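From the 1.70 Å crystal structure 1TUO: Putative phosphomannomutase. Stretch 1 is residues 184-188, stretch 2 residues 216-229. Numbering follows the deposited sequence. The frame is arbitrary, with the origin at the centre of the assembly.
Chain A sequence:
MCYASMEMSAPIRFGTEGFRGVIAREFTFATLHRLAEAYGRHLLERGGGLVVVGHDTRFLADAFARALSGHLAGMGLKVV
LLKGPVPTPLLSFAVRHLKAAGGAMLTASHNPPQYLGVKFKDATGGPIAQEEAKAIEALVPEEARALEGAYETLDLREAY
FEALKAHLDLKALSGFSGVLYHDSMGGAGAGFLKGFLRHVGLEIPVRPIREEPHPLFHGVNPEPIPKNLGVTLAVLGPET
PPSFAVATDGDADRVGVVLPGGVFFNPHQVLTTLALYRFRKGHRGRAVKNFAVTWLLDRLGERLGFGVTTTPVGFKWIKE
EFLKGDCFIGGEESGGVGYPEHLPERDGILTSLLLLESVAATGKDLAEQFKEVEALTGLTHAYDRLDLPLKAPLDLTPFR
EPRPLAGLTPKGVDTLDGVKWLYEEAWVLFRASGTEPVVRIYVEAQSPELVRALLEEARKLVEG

Stretch 1 (184-188) SMGGA
Stretch 2 (216-229) LFHGVNPEPIPKNL

The contact between residues 184-188 and 216-229 of this putative phosphomannomutase exemplifies packing without hydrogen bonds, in which one methionine from a tight turn fills a pocket made by a longer, folded loop. The two segments bury 351 Å² between them, both sides summed, and Met185 alone accounts for 160 Å² of that.

The short stretch is a type I' beta turn from Ser184 to Gly187, closed by Gly187 N to Ser184 O at 2.8 Å. Its central residues have positive phi, Met185 at 57/23 and Gly186 at 77/10, before Gly187 extends to -94/-174. The longer stretch approaches most closely in backbone terms where Gly186 CA lies 4.5 Å from Phe217 CA. There it too runs through positive phi: Phe217 at 49/45, His218 at 58/27 and Gly219 at 96/5, with Gly219 N bonded to Leu216 O at 3.0 Å.

At this point of closest backbone approach, Gly186 has no room for a side chain, and its positive phi by itself favours glycine. An ideal CB on Gly186 would point toward the longer stretch and sit 2.7 Å from His218 CD2, a clash. Glycine instead lets Gly186 CA rest 3.5 Å from His218 CD2, at the edge of the imidazole. Phe217 (chi1 -58°, chi2 94°) likewise offers its ring edge, with Phe217 CD2 3.2 Å from Met185 O and Phe217 CE2 4.0 Å from Gly187 CA. His218 (chi1 -60°, chi2 -79°) has its NE2 satisfied elsewhere in the structure.

Met185 leaves the turn sideways, but its m, t, p rotamer (-54°, -173°, 88°) brings the end of the chain into the loop. Met185 SD lies 3.8 Å from Pro224 N and 4.1 Å from Pro224 CB. The terminal Met185 CE makes apolar contacts with Leu229 CD2 at 4.0 Å and Val220 CG2 at 4.3 Å, and also lies 3.8 Å from Asn228 CB. Not all of this lining is hydrocarbon: Met185 CE is 3.5 Å from both Asn221 O and Glu223 O, so the methyl packs against polar backbone atoms by van der Waals contact.

The pocket is held by the loop's own bonds. Asn228 (chi1 -58°, chi2 -59°) bridges it, accepting from Asn221 N at Asn228 OD1 (3.2 Å) and donating from Asn228 ND2 to Glu223 O (3.0 Å). Glu223 N to Asn221 O (2.7 Å) and Ile225 N to Glu223 O (2.8 Å) tighten successive bends through Pro222 (-75/54) and Pro224 (-68/67). A 3-10 segment, 226-228, then leads to Leu229, the N-cap residue of a following helix.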

# COMPACT_ATOMS: atom_id res chain seq x y z
N SER A 184 0.23 -13.58 5.58
CA SER A 184 -0.53 -12.43 6.07
C SER A 184 0.25 -11.62 7.09
O SER A 184 -0.17 -10.53 7.47
CB SER A 184 -1.86 -12.90 6.69
OG SER A 184 -2.74 -13.37 5.68
N MET A 185 1.38 -12.16 7.52
CA MET A 185 2.26 -11.51 8.50
C MET A 185 1.56 -11.18 9.81
O MET A 185 2.01 -10.32 10.56
CB MET A 185 2.87 -10.23 7.89
CG MET A 185 3.59 -10.44 6.56
SD MET A 185 4.47 -8.98 5.95
CE MET A 185 6.10 -9.20 6.76
N GLY A 186 0.47 -11.89 10.10
CA GLY A 186 -0.29 -11.65 11.31
C GLY A 186 -1.14 -10.41 11.17
O GLY A 186 -1.73 -9.92 12.14
N GLY A 187 -1.21 -9.91 9.94
CA GLY A 187 -1.96 -8.71 9.63
C GLY A 187 -3.39 -8.94 9.17
O GLY A 187 -3.88 -10.07 9.12
N ALA A 188 -4.04 -7.85 8.78
CA ALA A 188 -5.44 -7.85 8.37
C ALA A 188 -5.80 -8.46 7.02
O ALA A 188 -6.98 -8.57 6.69
CB ALA A 188 -5.99 -6.44 8.46
N LEU A 216 1.89 -8.53 17.50
CA LEU A 216 3.33 -8.41 17.37
C LEU A 216 3.77 -8.98 16.02
O LEU A 216 4.96 -9.09 15.73
CB LEU A 216 4.04 -9.16 18.51
CG LEU A 216 3.90 -8.53 19.90
CD1 LEU A 216 4.66 -9.37 20.91
CD2 LEU A 216 4.43 -7.10 19.89
N PHE A 217 2.77 -9.32 15.20
CA PHE A 217 2.97 -9.85 13.85
C PHE A 217 3.98 -11.00 13.81
O PHE A 217 4.87 -11.05 12.97
CB PHE A 217 3.43 -8.70 12.95
CG PHE A 217 2.42 -7.59 12.94
CD1 PHE A 217 2.57 -6.52 13.82
CD2 PHE A 217 1.33 -7.63 12.08
CE1 PHE A 217 1.63 -5.50 13.84
CE2 PHE A 217 0.40 -6.60 12.10
CZ PHE A 217 0.54 -5.53 12.97
N HIS A 218 3.84 -11.92 14.77
CA HIS A 218 4.71 -13.11 14.81
C HIS A 218 6.21 -12.80 14.89
O HIS A 218 7.05 -13.57 14.42
CB HIS A 218 4.42 -13.98 13.57
CG HIS A 218 2.98 -14.42 13.56
ND1 HIS A 218 2.50 -15.44 14.32
CD2 HIS A 218 1.92 -13.90 12.80
CE1 HIS A 218 1.19 -15.52 14.03
NE2 HIS A 218 0.81 -14.61 13.13
N GLY A 219 6.56 -11.63 15.46
CA GLY A 219 7.97 -11.36 15.78
C GLY A 219 8.69 -10.55 14.69
O GLY A 219 9.89 -10.30 14.74
N VAL A 220 8.00 -10.09 13.65
CA VAL A 220 8.66 -9.27 12.63
C VAL A 220 7.84 -8.01 12.43
O VAL A 220 6.78 -7.86 13.04
CB VAL A 220 8.74 -10.01 11.27
CG1 VAL A 220 9.54 -11.28 11.40
CG2 VAL A 220 7.33 -10.32 10.76
N ASN A 221 8.34 -7.09 11.61
CA ASN A 221 7.58 -5.88 11.30
C ASN A 221 6.72 -6.32 10.12
O ASN A 221 7.19 -7.03 9.24
CB ASN A 221 8.49 -4.74 10.87
CG ASN A 221 9.26 -4.14 12.02
OD1 ASN A 221 10.32 -3.53 11.82
ND2 ASN A 221 8.75 -4.29 13.23
N PRO A 222 5.44 -5.91 10.10
CA PRO A 222 4.54 -6.28 9.00
C PRO A 222 4.82 -5.50 7.72
O PRO A 222 3.94 -4.86 7.15
CB PRO A 222 3.16 -5.98 9.58
CG PRO A 222 3.41 -4.77 10.42
CD PRO A 222 4.74 -5.11 11.12
N GLU A 223 6.07 -5.56 7.28
CA GLU A 223 6.51 -4.90 6.06
C GLU A 223 7.08 -6.03 5.21
O GLU A 223 8.10 -6.63 5.58
CB GLU A 223 7.59 -3.85 6.37
CG GLU A 223 7.90 -2.92 5.21
CD GLU A 223 9.08 -2.00 5.48
OE1 GLU A 223 9.48 -1.85 6.66
OE2 GLU A 223 9.61 -1.42 4.51
N PRO A 224 6.44 -6.34 4.08
CA PRO A 224 6.85 -7.41 3.17
C PRO A 224 8.16 -7.25 2.39
O PRO A 224 8.16 -7.12 1.16
CB PRO A 224 5.64 -7.56 2.25
CG PRO A 224 5.16 -6.15 2.13
CD PRO A 224 5.24 -5.65 3.56
N ILE A 225 9.27 -7.25 3.12
CA ILE A 225 10.60 -7.16 2.53
C ILE A 225 11.40 -8.32 3.12
O ILE A 225 11.02 -8.87 4.16
CB ILE A 225 11.30 -5.81 2.84
CG1 ILE A 225 11.37 -5.58 4.35
CG2 ILE A 225 10.54 -4.68 2.15
CD1 ILE A 225 12.05 -4.28 4.73
N PRO A 226 12.50 -8.71 2.47
CA PRO A 226 13.34 -9.82 2.94
C PRO A 226 13.59 -9.98 4.44
O PRO A 226 13.41 -11.07 4.98
CB PRO A 226 14.63 -9.62 2.15
CG PRO A 226 14.11 -9.12 0.84
CD PRO A 226 13.07 -8.09 1.26
N LYS A 227 13.97 -8.91 5.13
CA LYS A 227 14.26 -9.04 6.57
C LYS A 227 13.09 -9.54 7.41
O LYS A 227 13.29 -10.09 8.50
CB LYS A 227 14.79 -7.73 7.15
CG LYS A 227 13.83 -6.56 7.11
CD LYS A 227 14.29 -5.44 8.05
CE LYS A 227 14.23 -5.89 9.51
NZ LYS A 227 14.70 -4.85 10.48
N ASN A 228 11.87 -9.37 6.92
CA ASN A 228 10.70 -9.81 7.66
C ASN A 228 10.03 -11.03 7.03
O ASN A 228 9.00 -11.50 7.51
CB ASN A 228 9.68 -8.67 7.75
CG ASN A 228 10.26 -7.43 8.40
OD1 ASN A 228 10.71 -7.48 9.55
ND2 ASN A 228 10.25 -6.31 7.68
N LEU A 229 10.63 -11.55 5.96
CA LEU A 229 10.07 -12.68 5.24
C LEU A 229 10.85 -13.99 5.32
O LEU A 229 10.65 -14.89 4.50
CB LEU A 229 9.89 -12.29 3.77
CG LEU A 229 8.87 -11.18 3.50
CD1 LEU A 229 8.93 -10.77 2.04
CD2 LEU A 229 7.48 -11.67 3.88